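Local atomic coordinates of general negative regulator of transcription subunit 2 (Saccharomyces cerevisiae, PDB entry 4BY6), a protein that serves as a core component of the CCR4-NOT complex, which acts in mRNA deadenylation and transcription regulation, and is required for the integrity of that complex. Residues T122-Q125 with E126-L130; R138-K141 with T142-A145; F94-I97 with Q98-Q101; F170-P173 with Q174-E177. All blocks are in the same frame, centred on the assembly; numbering follows the deposited sequence.

Contact 1. Residues T122-Q125 with E126-L130; sequences TVIQ and ELTYL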
ATOM      1  N   THR E 122     -15.670  32.880  -3.692  1.00 45.88           N
ATOM      2  CA  THR E 122     -16.909  32.649  -2.972  1.00 47.61           C
ATOM      3  C   THR E 122     -17.214  33.762  -1.987  1.00 52.79           C
ATOM      4  O   THR E 122     -16.315  34.528  -1.617  1.00 54.08           O
ATOM      5  CB  THR E 122     -16.846  31.355  -2.168  1.00 44.70           C
ATOM      6  OG1 THR E 122     -15.839  31.484  -1.153  1.00 51.04           O
ATOM      7  CG2 THR E 122     -16.513  30.214  -3.063  1.00 30.04           C
ATOM      8  N   VAL E 123     -18.456  33.787  -1.504  1.00 51.01           N
ATOM      9  CA  VAL E 123     -18.878  34.737  -0.475  1.00 48.31           C
ATOM     10  C   VAL E 123     -17.984  34.669   0.776  1.00 45.26           C
ATOM     11  O   VAL E 123     -17.588  35.706   1.326  1.00 44.30           O
ATOM     12  CB  VAL E 123     -20.351  34.481  -0.052  1.00 51.48           C
ATOM     13  CG1 VAL E 123     -20.720  35.272   1.201  1.00 50.37           C
ATOM     14  CG2 VAL E 123     -21.291  34.819  -1.178  1.00 63.27           C
ATOM     15  N   ILE E 124     -17.648  33.460   1.216  1.00 36.09           N
ATOM     16  CA  ILE E 124     -16.906  33.344   2.456  1.00 38.04           C
ATOM     17  C   ILE E 124     -15.465  33.891   2.288  1.00 37.78           C
ATOM     18  O   ILE E 124     -14.896  34.456   3.218  1.00 37.78           O
ATOM     19  CB  ILE E 124     -16.917  31.874   2.969  1.00 33.25           C
ATOM     20  CG1 ILE E 124     -16.393  31.794   4.405  1.00 42.72           C
ATOM     21  CG2 ILE E 124     -16.111  30.976   2.079  1.00 27.05           C
ATOM     22  CD1 ILE E 124     -17.093  32.762   5.363  1.00 40.06           C
ATOM     23  N   GLN E 125     -14.893  33.798   1.093  1.00 44.43           N
ATOM     24  CA  GLN E 125     -13.563  34.368   0.894  1.00 43.06           C
ATOM     25  C   GLN E 125     -13.636  35.893   1.027  1.00 48.99           C
ATOM     26  O   GLN E 125     -12.812  36.503   1.716  1.00 51.72           O
ATOM     27  CB  GLN E 125     -12.981  33.973  -0.467  1.00 37.68           C
ATOM     28  CG  GLN E 125     -11.549  34.472  -0.699  1.00 40.87           C
ATOM     29  CD  GLN E 125     -10.953  34.006  -2.016  1.00 50.52           C
ATOM     30  OE1 GLN E 125     -11.516  34.221  -3.093  1.00 53.78           O
ATOM     31  NE2 GLN E 125      -9.807  33.354  -1.933  1.00 56.42           N
ATOM     32  N   GLU E 126     -14.641  36.498   0.400  1.00 42.04           N
ATOM     33  CA  GLU E 126     -14.837  37.934   0.517  1.00 43.17           C
ATOM     34  C   GLU E 126     -15.135  38.379   1.972  1.00 53.03           C
ATOM     35  O   GLU E 126     -14.669  39.435   2.433  1.00 55.66           O
ATOM     36  CB  GLU E 126     -15.963  38.390  -0.401  1.00 42.37           C
ATOM     37  CG  GLU E 126     -16.203  39.890  -0.377  1.00 50.58           C
ATOM     38  CD  GLU E 126     -15.139  40.673  -1.133  1.00 56.43           C
ATOM     39  OE1 GLU E 126     -14.343  40.062  -1.883  1.00 58.78           O
ATOM     40  OE2 GLU E 126     -15.089  41.905  -0.954  1.00 60.18           O
ATOM     41  N   LEU E 127     -15.929  37.597   2.690  1.00 43.90           N
ATOM     42  CA  LEU E 127     -16.270  37.991   4.040  1.00 46.01           C
ATOM     43  C   LEU E 127     -15.039  37.892   4.962  1.00 46.84           C
ATOM     44  O   LEU E 127     -14.792  38.778   5.790  1.00 53.44           O
ATOM     45  CB  LEU E 127     -17.435  37.148   4.557  1.00 46.52           C
ATOM     46  CG  LEU E 127     -18.822  37.436   3.959  1.00 47.87           C
ATOM     47  CD1 LEU E 127     -19.874  36.702   4.746  1.00 46.79           C
ATOM     48  CD2 LEU E 127     -19.172  38.925   3.911  1.00 47.43           C
ATOM     49  N   THR E 128     -14.245  36.842   4.799  1.00 34.36           N
ATOM     50  CA  THR E 128     -13.024  36.728   5.591  1.00 33.74           C
ATOM     51  C   THR E 128     -12.000  37.805   5.198  1.00 38.02           C
ATOM     52  O   THR E 128     -11.248  38.290   6.028  1.00 46.28           O
ATOM     53  CB  THR E 128     -12.389  35.335   5.462  1.00 31.92           C
ATOM     54  OG1 THR E 128     -12.280  34.975   4.079  1.00 45.30           O
ATOM     55  CG2 THR E 128     -13.250  34.311   6.181  1.00 32.72           C
ATOM     56  N   TYR E 129     -11.954  38.168   3.929  1.00 39.01           N
ATOM     57  CA  TYR E 129     -11.114  39.279   3.544  1.00 42.55           C
ATOM     58  C   TYR E 129     -11.548  40.558   4.273  1.00 40.23           C
ATOM     59  O   TYR E 129     -10.720  41.288   4.822  1.00 39.50           O
ATOM     60  CB  TYR E 129     -11.158  39.502   2.029  1.00 38.13           C
ATOM     61  CG  TYR E 129     -10.586  40.843   1.629  1.00 37.59           C
ATOM     62  CD1 TYR E 129      -9.224  41.016   1.501  1.00 32.50           C
ATOM     63  CD2 TYR E 129     -11.411  41.953   1.434  1.00 44.01           C
ATOM     64  CE1 TYR E 129      -8.691  42.237   1.140  1.00 42.67           C
ATOM     65  CE2 TYR E 129     -10.885  43.182   1.081  1.00 45.59           C
ATOM     66  CZ  TYR E 129      -9.520  43.318   0.934  1.00 45.48           C
ATOM     67  OH  TYR E 129      -8.964  44.532   0.596  1.00 50.03           O
ATOM     68  N   LEU E 130     -12.845  40.834   4.276  1.00 37.44           N
ATOM     69  CA  LEU E 130     -13.324  42.069   4.905  1.00 39.81           C
ATOM     70  C   LEU E 130     -13.083  42.084   6.409  1.00 39.75           C
ATOM     71  O   LEU E 130     -12.722  43.119   6.976  1.00 40.38           O
ATOM     72  CB  LEU E 130     -14.805  42.272   4.623  1.00 30.84           C
ATOM     73  CG  LEU E 130     -15.133  42.470   3.149  1.00 41.40           C
ATOM     74  CD1 LEU E 130     -16.615  42.374   2.950  1.00 34.85           C
ATOM     75  CD2 LEU E 130     -14.604  43.793   2.660  1.00 33.84           C
TER
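The carbonyl oxygen I124 O is approached twice by T128: the backbone T128 N donates to it at 2.9 Å, tilted 28° from the carbonyl plane, and T128 OG1 lies 2.8 Å from the same atom. OG1 is also 2.9 Å from Q125 O, and its single proton can serve only one of the two carbonyls at a time. Threonine can do this because its OG1 stands between its own backbone N and carbonyl carbon (chi1 50°), facing back along the helix. Beside it run the regular i to i+4 bonds of an alpha helix, including L127 N to V123 O and Y129 N to Q125 O. T122 is the N-cap: its OG1 accepts weakly from Q125 N at 3.4 Å, and its stronger hydrogen bond is with H119 O. On the apolar flank V123 and L127 run alongside each other, V123 CG1 meeting L127 CD1 at 3.9 Å, as branched aliphatic chains one turn apart can. The amide of Q125 instead reaches back to G121 N and F116 O. This first part of helix 123-134 packs T128 and I124 against helix 109-118 and L127 against helix 101-104, with another protein chain reaching its start.

Contact 2. Residues R138-K141 with T142-A145; sequences RYHK and TLKA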
ATOM      1  N   ARG E 138      -3.433  43.286   6.453  1.00 50.89           N
ATOM      2  CA  ARG E 138      -3.413  43.715   5.070  1.00 49.89           C
ATOM      3  C   ARG E 138      -2.965  42.546   4.189  1.00 52.90           C
ATOM      4  O   ARG E 138      -2.128  41.735   4.592  1.00 56.83           O
ATOM      5  CB  ARG E 138      -2.497  44.922   4.897  1.00 44.65           C
ATOM      6  CG  ARG E 138      -3.096  46.248   5.335  1.00 44.38           C
ATOM      7  CD  ARG E 138      -2.146  46.945   6.333  1.00 66.67           C
ATOM      8  NE  ARG E 138      -1.318  48.047   5.809  1.00 70.13           N
ATOM      9  CZ  ARG E 138      -0.317  48.613   6.490  1.00 63.70           C
ATOM     10  NH1 ARG E 138      -0.014  48.168   7.708  1.00 60.91           N
ATOM     11  NH2 ARG E 138       0.393  49.614   5.962  1.00 59.30           N
ATOM     12  N   TYR E 139      -3.552  42.440   3.003  1.00 40.27           N
ATOM     13  CA  TYR E 139      -3.254  41.329   2.093  1.00 43.54           C
ATOM     14  C   TYR E 139      -2.226  41.690   1.009  1.00 42.42           C
ATOM     15  O   TYR E 139      -2.443  42.606   0.218  1.00 49.76           O
ATOM     16  CB  TYR E 139      -4.548  40.834   1.435  1.00 49.54           C
ATOM     17  CG  TYR E 139      -4.326  39.732   0.439  1.00 45.79           C
ATOM     18  CD1 TYR E 139      -3.995  38.449   0.861  1.00 41.25           C
ATOM     19  CD2 TYR E 139      -4.450  39.966  -0.917  1.00 42.82           C
ATOM     20  CE1 TYR E 139      -3.784  37.439  -0.039  1.00 40.39           C
ATOM     21  CE2 TYR E 139      -4.248  38.957  -1.826  1.00 41.34           C
ATOM     22  CZ  TYR E 139      -3.916  37.694  -1.386  1.00 40.61           C
ATOM     23  OH  TYR E 139      -3.728  36.687  -2.304  1.00 43.64           O
ATOM     24  N   HIS E 140      -1.105  40.973   0.980  1.00 37.80           N
ATOM     25  CA  HIS E 140      -0.081  41.201  -0.040  1.00 37.93           C
ATOM     26  C   HIS E 140      -0.421  40.493  -1.341  1.00 39.20           C
ATOM     27  O   HIS E 140      -0.556  39.266  -1.366  1.00 41.53           O
ATOM     28  CB  HIS E 140       1.281  40.736   0.465  1.00 36.34           C
ATOM     29  CG  HIS E 140       2.430  41.258  -0.336  1.00 42.40           C
ATOM     30  ND1 HIS E 140       2.960  40.572  -1.412  1.00 51.90           N
ATOM     31  CD2 HIS E 140       3.141  42.405  -0.231  1.00 40.36           C
ATOM     32  CE1 HIS E 140       3.967  41.266  -1.919  1.00 50.07           C
ATOM     33  NE2 HIS E 140       4.094  42.385  -1.227  1.00 45.87           N
ATOM     34  N   LYS E 141      -0.529  41.269  -2.415  1.00 37.56           N
ATOM     35  CA  LYS E 141      -1.025  40.774  -3.701  1.00 38.97           C
ATOM     36  C   LYS E 141      -0.144  39.747  -4.390  1.00 47.67           C
ATOM     37  O   LYS E 141      -0.657  38.736  -4.902  1.00 51.60           O
ATOM     38  CB  LYS E 141      -1.220  41.935  -4.656  1.00 37.82           C
ATOM     39  CG  LYS E 141      -2.252  42.943  -4.212  1.00 38.72           C
ATOM     40  CD  LYS E 141      -2.101  44.146  -5.098  1.00 44.98           C
ATOM     41  CE  LYS E 141      -3.012  45.263  -4.718  1.00 55.08           C
ATOM     42  NZ  LYS E 141      -2.638  46.414  -5.573  1.00 64.85           N
ATOM     43  N   THR E 142       1.167  39.981  -4.413  1.00 45.84           N
ATOM     44  CA  THR E 142       2.048  39.083  -5.170  1.00 48.98           C
ATOM     45  C   THR E 142       2.595  37.935  -4.299  1.00 50.52           C
ATOM     46  O   THR E 142       2.939  36.876  -4.800  1.00 54.68           O
ATOM     47  CB  THR E 142       3.220  39.847  -5.836  1.00 53.44           C
ATOM     48  OG1 THR E 142       3.810  40.747  -4.890  1.00 62.39           O
ATOM     49  CG2 THR E 142       2.718  40.668  -6.992  1.00 37.59           C
ATOM     50  N   LEU E 143       2.679  38.130  -2.995  1.00 51.16           N
ATOM     51  CA  LEU E 143       3.049  37.022  -2.127  1.00 45.04           C
ATOM     52  C   LEU E 143       1.825  36.165  -1.779  1.00 43.39           C
ATOM     53  O   LEU E 143       1.976  35.039  -1.316  1.00 39.26           O
ATOM     54  CB  LEU E 143       3.694  37.532  -0.841  1.00 42.53           C
ATOM     55  CG  LEU E 143       5.107  38.097  -0.884  1.00 45.58           C
ATOM     56  CD1 LEU E 143       5.479  38.714   0.491  1.00 30.40           C
ATOM     57  CD2 LEU E 143       6.049  36.997  -1.270  1.00 33.57           C
ATOM     58  N   LYS E 144       0.625  36.720  -1.977  1.00 41.48           N
ATOM     59  CA  LYS E 144      -0.632  36.084  -1.571  1.00 36.11           C
ATOM     60  C   LYS E 144      -0.520  35.636  -0.125  1.00 40.23           C
ATOM     61  O   LYS E 144      -0.696  34.469   0.226  1.00 41.02           O
ATOM     62  CB  LYS E 144      -0.978  34.942  -2.513  1.00 29.75           C
ATOM     63  CG  LYS E 144      -0.783  35.392  -3.965  1.00 37.47           C
ATOM     64  CD  LYS E 144      -1.819  34.846  -4.925  1.00 39.81           C
ATOM     65  CE  LYS E 144      -1.862  35.701  -6.181  1.00 51.78           C
ATOM     66  NZ  LYS E 144      -3.068  35.445  -7.034  1.00 63.65           N
ATOM     67  N   ALA E 145      -0.187  36.599   0.714  1.00 39.85           N
ATOM     68  CA  ALA E 145       0.013  36.333   2.114  1.00 36.53           C
ATOM     69  C   ALA E 145      -0.453  37.538   2.913  1.00 40.96           C
ATOM     70  O   ALA E 145      -0.273  38.672   2.465  1.00 41.31           O
ATOM     71  CB  ALA E 145       1.445  36.051   2.376  1.00 30.04           C
TER
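The two residues K144 and A145 sit across from the single H140, a G1 beta bulge in which K144, although not a glycine, takes up the left-handed backbone conformation (phi 50°, psi 55°). H140 N donates to A145 O at 2.9 Å, whereas H140 O receives only weak bonds, from K144 N and, at 3.4 Å, from A145 N. With CG anti to the backbone N (chi1 -164°), H140 ND1 is brought to L143 N at 2.9 Å, and this donor lies in the ring plane at the edge; ND1 therefore acts as the acceptor, which would probably leave the ring proton on NE2. L143 also reaches over one face, its CD1 in a CH-pi contact 3.9 Å from the ring centroid, so histidine suits the place with an in-plane acceptor nitrogen and a flat pi face. With an alanine here, L143 N is likely to lose its acceptor and L143 CD1 the ring it rests on. Y139 crosses K144, its OH 3.3 Å from K144 CB and hydrogen-bonded to the backbone of another protein chain. The turn joins strand 138-140 to strand 145-149; M191 bonds to the first strand's other side, and Y139 meets F116 of helix 109-118.

Contact 3. Residues F94-I97 with Q98-Q101; sequences FNSI and QNDQ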
ATOM      1  N   PHE E  94     -22.602  29.729   3.661  1.00 44.24           N
ATOM      2  CA  PHE E  94     -22.325  31.146   3.801  1.00 36.16           C
ATOM      3  C   PHE E  94     -22.621  31.809   2.469  1.00 42.07           C
ATOM      4  O   PHE E  94     -21.709  32.009   1.659  1.00 41.27           O
ATOM      5  CB  PHE E  94     -20.881  31.397   4.194  1.00 32.64           C
ATOM      6  CG  PHE E  94     -20.532  30.952   5.581  1.00 41.03           C
ATOM      7  CD1 PHE E  94     -20.685  31.805   6.659  1.00 50.09           C
ATOM      8  CD2 PHE E  94     -20.002  29.693   5.803  1.00 43.12           C
ATOM      9  CE1 PHE E  94     -20.347  31.397   7.935  1.00 52.23           C
ATOM     10  CE2 PHE E  94     -19.669  29.279   7.085  1.00 40.47           C
ATOM     11  CZ  PHE E  94     -19.839  30.130   8.145  1.00 44.98           C
ATOM     12  N   ASN E  95     -23.889  32.140   2.229  1.00 44.25           N
ATOM     13  CA  ASN E  95     -24.271  32.634   0.918  1.00 32.19           C
ATOM     14  C   ASN E  95     -24.630  34.095   0.923  1.00 39.19           C
ATOM     15  O   ASN E  95     -25.028  34.622  -0.110  1.00 46.11           O
ATOM     16  CB  ASN E  95     -25.443  31.831   0.349  1.00 34.18           C
ATOM     17  CG  ASN E  95     -25.094  30.377   0.113  1.00 57.41           C
ATOM     18  OD1 ASN E  95     -23.946  30.036  -0.173  1.00 54.90           O
ATOM     19  ND2 ASN E  95     -26.093  29.507   0.219  1.00 55.01           N
ATOM     20  N   SER E  96     -24.509  34.763   2.070  1.00 43.81           N
ATOM     21  CA  SER E  96     -24.987  36.160   2.157  1.00 50.87           C
ATOM     22  C   SER E  96     -23.962  37.162   2.653  1.00 48.16           C
ATOM     23  O   SER E  96     -23.612  37.167   3.836  1.00 51.53           O
ATOM     24  CB  SER E  96     -26.209  36.253   3.053  1.00 38.83           C
ATOM     25  OG  SER E  96     -26.584  37.602   3.185  1.00 66.13           O
ATOM     26  N   ILE E  97     -23.499  38.019   1.752  1.00 48.51           N
ATOM     27  CA  ILE E  97     -22.576  39.083   2.127  1.00 51.79           C
ATOM     28  C   ILE E  97     -23.186  39.940   3.244  1.00 49.94           C
ATOM     29  O   ILE E  97     -22.517  40.296   4.198  1.00 44.17           O
ATOM     30  CB  ILE E  97     -22.226  39.993   0.911  1.00 47.73           C
ATOM     31  CG1 ILE E  97     -21.501  39.211  -0.183  1.00 39.05           C
ATOM     32  CG2 ILE E  97     -21.401  41.189   1.343  1.00 46.82           C
ATOM     33  CD1 ILE E  97     -20.059  38.939   0.142  1.00 42.90           C
ATOM     34  N   GLN E  98     -24.472  40.242   3.145  1.00 53.61           N
ATOM     35  CA  GLN E  98     -25.053  41.170   4.096  1.00 60.76           C
ATOM     36  C   GLN E  98     -25.288  40.516   5.462  1.00 66.97           C
ATOM     37  O   GLN E  98     -25.001  41.132   6.487  1.00 79.69           O
ATOM     38  CB  GLN E  98     -26.355  41.752   3.540  1.00 60.97           C
ATOM     39  CG  GLN E  98     -26.873  43.008   4.246  1.00 72.60           C
ATOM     40  CD  GLN E  98     -28.277  43.418   3.765  1.00 86.25           C
ATOM     41  OE1 GLN E  98     -29.295  42.870   4.216  1.00 87.44           O
ATOM     42  NE2 GLN E  98     -28.330  44.373   2.836  1.00 86.18           N
ATOM     43  N   ASN E  99     -25.736  39.259   5.487  1.00 57.03           N
ATOM     44  CA  ASN E  99     -26.180  38.634   6.743  1.00 58.31           C
ATOM     45  C   ASN E  99     -25.193  37.664   7.385  1.00 59.32           C
ATOM     46  O   ASN E  99     -25.446  37.166   8.474  1.00 63.40           O
ATOM     47  CB  ASN E  99     -27.490  37.892   6.539  1.00 44.94           C
ATOM     48  CG  ASN E  99     -28.608  38.797   6.085  1.00 64.52           C
ATOM     49  OD1 ASN E  99     -28.603  40.009   6.342  1.00 68.77           O
ATOM     50  ND2 ASN E  99     -29.582  38.217   5.396  1.00 60.30           N
ATOM     51  N   ASP E 100     -24.091  37.351   6.719  1.00 52.54           N
ATOM     52  CA  ASP E 100     -23.213  36.346   7.283  1.00 42.35           C
ATOM     53  C   ASP E 100     -22.005  36.957   7.981  1.00 41.01           C
ATOM     54  O   ASP E 100     -21.117  36.233   8.442  1.00 40.68           O
ATOM     55  CB  ASP E 100     -22.780  35.364   6.193  1.00 39.43           C
ATOM     56  CG  ASP E 100     -23.939  34.505   5.695  1.00 61.99           C
ATOM     57  OD1 ASP E 100     -24.915  34.337   6.468  1.00 69.56           O
ATOM     58  OD2 ASP E 100     -23.890  34.025   4.530  1.00 65.77           O
ATOM     59  N   GLN E 101     -21.985  38.280   8.119  1.00 43.27           N
ATOM     60  CA  GLN E 101     -20.831  38.932   8.741  1.00 37.95           C
ATOM     61  C   GLN E 101     -20.826  38.621  10.228  1.00 45.28           C
ATOM     62  O   GLN E 101     -19.761  38.405  10.799  1.00 51.17           O
ATOM     63  CB  GLN E 101     -20.845  40.441   8.514  1.00 37.45           C
ATOM     64  CG  GLN E 101     -21.044  40.810   7.062  1.00 56.05           C
ATOM     65  CD  GLN E 101     -20.532  42.186   6.698  1.00 65.02           C
ATOM     66  OE1 GLN E 101     -19.862  42.852   7.499  1.00 75.95           O
ATOM     67  NE2 GLN E 101     -20.869  42.637   5.486  1.00 55.87           N
TER
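Two first torsions bring the polar groups of this loop together: S96 OG is anti to its own backbone N (chi1 176°), reaching forward to N99, and D100 CG is anti to its own carbonyl carbon (chi1 -68°), swinging the carboxylate back over the S96 backbone. There S96 N donates to D100 OD2 at 2.6 Å, meeting the oxygen from above the carboxylate plane. S96 OG accepts from N99 N at 3.0 Å while S96 O accepts from D100 N at 2.9 Å, which together form an ST motif; a small hydroxyl residue fits because its oxygen is close enough to the backbone to take the N-H three residues on. The other carboxylate oxygen, D100 OD1, forms a salt bridge with R103. D100 stands at the N-cap position of helix 101-104, but its carboxylate makes no capping bond and turns back to S96 N instead. One residue further, Q101 NE2 bonds to I97 O at 3.1 Å with the carbonyl oxygen lying in the amide plane. The edge of the F94 ring comes near D100 CB, with F94 CD1 4.2 Å from it, and the ring and carboxylate planes stand 86° apart. F94 and I97 rest on helix 123-134, touching I124, V123 and L127.

Contact 4. Residues F170-P173 with Q174-E177; sequences FFDP and QRWE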
ATOM      1  N   PHE E 170       3.789  38.136   9.362  1.00 53.24           N
ATOM      2  CA  PHE E 170       3.214  37.462   8.191  1.00 47.26           C
ATOM      3  C   PHE E 170       2.552  36.134   8.567  1.00 47.82           C
ATOM      4  O   PHE E 170       3.089  35.380   9.378  1.00 47.66           O
ATOM      5  CB  PHE E 170       4.296  37.184   7.157  1.00 44.51           C
ATOM      6  CG  PHE E 170       4.808  38.396   6.441  1.00 46.25           C
ATOM      7  CD1 PHE E 170       5.746  39.230   7.024  1.00 51.21           C
ATOM      8  CD2 PHE E 170       4.383  38.674   5.151  1.00 43.34           C
ATOM      9  CE1 PHE E 170       6.233  40.349   6.330  1.00 51.79           C
ATOM     10  CE2 PHE E 170       4.865  39.779   4.464  1.00 46.30           C
ATOM     11  CZ  PHE E 170       5.786  40.618   5.052  1.00 44.95           C
ATOM     12  N   PHE E 171       1.409  35.803   7.978  1.00 42.46           N
ATOM     13  CA  PHE E 171       0.884  34.471   8.248  1.00 41.27           C
ATOM     14  C   PHE E 171       1.284  33.503   7.145  1.00 43.25           C
ATOM     15  O   PHE E 171       1.042  33.753   5.966  1.00 52.13           O
ATOM     16  CB  PHE E 171      -0.642  34.481   8.438  1.00 38.99           C
ATOM     17  CG  PHE E 171      -1.210  33.123   8.758  1.00 38.20           C
ATOM     18  CD1 PHE E 171      -1.018  32.554  10.017  1.00 39.09           C
ATOM     19  CD2 PHE E 171      -1.913  32.399   7.797  1.00 30.47           C
ATOM     20  CE1 PHE E 171      -1.523  31.282  10.312  1.00 39.48           C
ATOM     21  CE2 PHE E 171      -2.430  31.136   8.092  1.00 38.00           C
ATOM     22  CZ  PHE E 171      -2.232  30.574   9.355  1.00 41.58           C
ATOM     23  N   ASP E 172       1.883  32.394   7.568  1.00 41.75           N
ATOM     24  CA  ASP E 172       2.340  31.308   6.707  1.00 44.89           C
ATOM     25  C   ASP E 172       1.385  30.130   6.842  1.00 46.78           C
ATOM     26  O   ASP E 172       1.438  29.389   7.829  1.00 48.75           O
ATOM     27  CB  ASP E 172       3.768  30.896   7.106  1.00 50.64           C
ATOM     28  CG  ASP E 172       4.383  29.818   6.200  1.00 59.58           C
ATOM     29  OD1 ASP E 172       3.671  29.151   5.403  1.00 65.39           O
ATOM     30  OD2 ASP E 172       5.617  29.635   6.319  1.00 59.33           O
ATOM     31  N   PRO E 173       0.541  29.928   5.820  1.00 44.54           N
ATOM     32  CA  PRO E 173      -0.535  28.922   5.820  1.00 49.07           C
ATOM     33  C   PRO E 173      -0.003  27.494   5.683  1.00 54.14           C
ATOM     34  O   PRO E 173      -0.749  26.553   5.955  1.00 56.03           O
ATOM     35  CB  PRO E 173      -1.376  29.292   4.588  1.00 51.08           C
ATOM     36  CG  PRO E 173      -0.750  30.580   4.022  1.00 45.06           C
ATOM     37  CD  PRO E 173       0.660  30.615   4.524  1.00 31.44           C
ATOM     38  N   GLN E 174       1.252  27.333   5.264  1.00 44.72           N
ATOM     39  CA  GLN E 174       1.837  25.997   5.154  1.00 47.25           C
ATOM     40  C   GLN E 174       2.418  25.533   6.489  1.00 51.78           C
ATOM     41  O   GLN E 174       2.361  24.353   6.826  1.00 53.37           O
ATOM     42  CB  GLN E 174       2.920  25.964   4.077  1.00 54.89           C
ATOM     43  CG  GLN E 174       2.382  26.126   2.673  1.00 35.01           C
ATOM     44  CD  GLN E 174       1.501  24.973   2.272  1.00 50.48           C
ATOM     45  OE1 GLN E 174       1.619  23.871   2.809  1.00 60.11           O
ATOM     46  NE2 GLN E 174       0.598  25.217   1.328  1.00 42.85           N
ATOM     47  N   ARG E 175       2.954  26.468   7.263  1.00 52.32           N
ATOM     48  CA  ARG E 175       3.466  26.141   8.590  1.00 53.37           C
ATOM     49  C   ARG E 175       2.457  26.466   9.706  1.00 51.96           C
ATOM     50  O   ARG E 175       2.681  26.132  10.892  1.00 42.61           O
ATOM     51  CB  ARG E 175       4.775  26.873   8.847  1.00 52.28           C
ATOM     52  CG  ARG E 175       5.929  26.336   8.067  1.00 57.82           C
ATOM     53  CD  ARG E 175       7.167  27.179   8.298  1.00 72.94           C
ATOM     54  NE  ARG E 175       7.543  27.863   7.066  1.00 87.02           N
ATOM     55  CZ  ARG E 175       8.418  27.384   6.187  1.00 98.82           C
ATOM     56  NH1 ARG E 175       9.023  26.222   6.412  1.00100.84           N
ATOM     57  NH2 ARG E 175       8.693  28.071   5.086  1.00103.53           N
ATOM     58  N   TRP E 176       1.365  27.127   9.323  1.00 44.51           N
ATOM     59  CA  TRP E 176       0.362  27.581  10.279  1.00 44.66           C
ATOM     60  C   TRP E 176       1.064  28.315  11.425  1.00 41.84           C
ATOM     61  O   TRP E 176       1.027  27.915  12.580  1.00 38.10           O
ATOM     62  CB  TRP E 176      -0.480  26.408  10.789  1.00 49.87           C
ATOM     63  CG  TRP E 176      -1.881  26.829  10.962  1.00 54.11           C
ATOM     64  CD1 TRP E 176      -2.560  26.978  12.137  1.00 51.01           C
ATOM     65  CD2 TRP E 176      -2.783  27.225   9.923  1.00 47.47           C
ATOM     66  NE1 TRP E 176      -3.839  27.426  11.887  1.00 44.86           N
ATOM     67  CE2 TRP E 176      -3.994  27.591  10.534  1.00 42.20           C
ATOM     68  CE3 TRP E 176      -2.689  27.286   8.539  1.00 43.38           C
ATOM     69  CZ2 TRP E 176      -5.098  28.014   9.802  1.00 38.36           C
ATOM     70  CZ3 TRP E 176      -3.780  27.713   7.816  1.00 39.48           C
ATOM     71  CH2 TRP E 176      -4.965  28.075   8.439  1.00 33.89           C
ATOM     72  N   GLU E 177       1.757  29.380  11.068  1.00 38.97           N
ATOM     73  CA  GLU E 177       2.545  30.128  12.016  1.00 37.10           C
ATOM     74  C   GLU E 177       2.489  31.590  11.654  1.00 51.58           C
ATOM     75  O   GLU E 177       2.427  31.935  10.464  1.00 53.66           O
ATOM     76  CB  GLU E 177       3.992  29.680  11.999  1.00 44.62           C
ATOM     77  CG  GLU E 177       4.287  28.445  12.761  1.00 68.55           C
ATOM     78  CD  GLU E 177       5.763  28.165  12.728  1.00 87.66           C
ATOM     79  OE1 GLU E 177       6.476  28.918  12.020  1.00 80.47           O
ATOM     80  OE2 GLU E 177       6.205  27.211  13.405  1.00104.41           O
TER
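Backbone bonds set the frame. D172 and E177 form an antiparallel hydrogen-bonded pair: D172 N donates to E177 O at 3.0 Å, almost straight, and E177 N returns to D172 O at 3.3 Å. The side chain of D172 adds polar bonds of its own. A trans first torsion (chi1 -176°) leans the carboxylate over the loop, and OD1 accepts from Q174 N at 3.0 Å, on its anti side but well out of the carboxylate plane, an Asx turn, and weakly from R175 N. The other oxygen, D172 OD2, forms a salt bridge with R175 NE at 2.7 Å, met on its syn side and likewise out of plane, the carboxylate and guanidinium planes lying 84° apart. Aspartate suits the place because its short chain brings two acceptors to the loop amides and the arginine at once; with a leucine in its place, R175 would probably lose its charge partner and Q174 N its acceptor. The loop links strands 163-172 and 177-186 as a beta hairpin with a G1 beta bulge, W176 and E177 sitting across from the single D172 and W176 adopting the left-handed conformation. Aromatic contacts hold the other side. The F171 edge points at the W176 face in a T-shaped pair, centroids 4.7 Å apart and planes at 82°. P173 CB touches W176 CZ3 at 4.3 Å, and F171 also stacks on F113 of helix 109-118.

Contact 1 is the buried member, set in the helical part of the fold, while contacts 2, 3 and 4 are partly buried with exposed residues at their turns. Contacts 1 and 3 touch, their centres about 9 Å apart, and L127 of the helix packs on D100 of the loop. Contacts 2 and 4 reach the same sheet, about 13 Å between centres, and meet where L143 CD1 approaches F170 CE2. Both are hairpin turns with a G1 bulge, but a ring nitrogen serves the turn amide in one and a carboxylate in the other. The helix relies on regular backbone bonds and aliphatic packing, whereas the loop of contact 3 relies mainly on side-chain bonds to backbone.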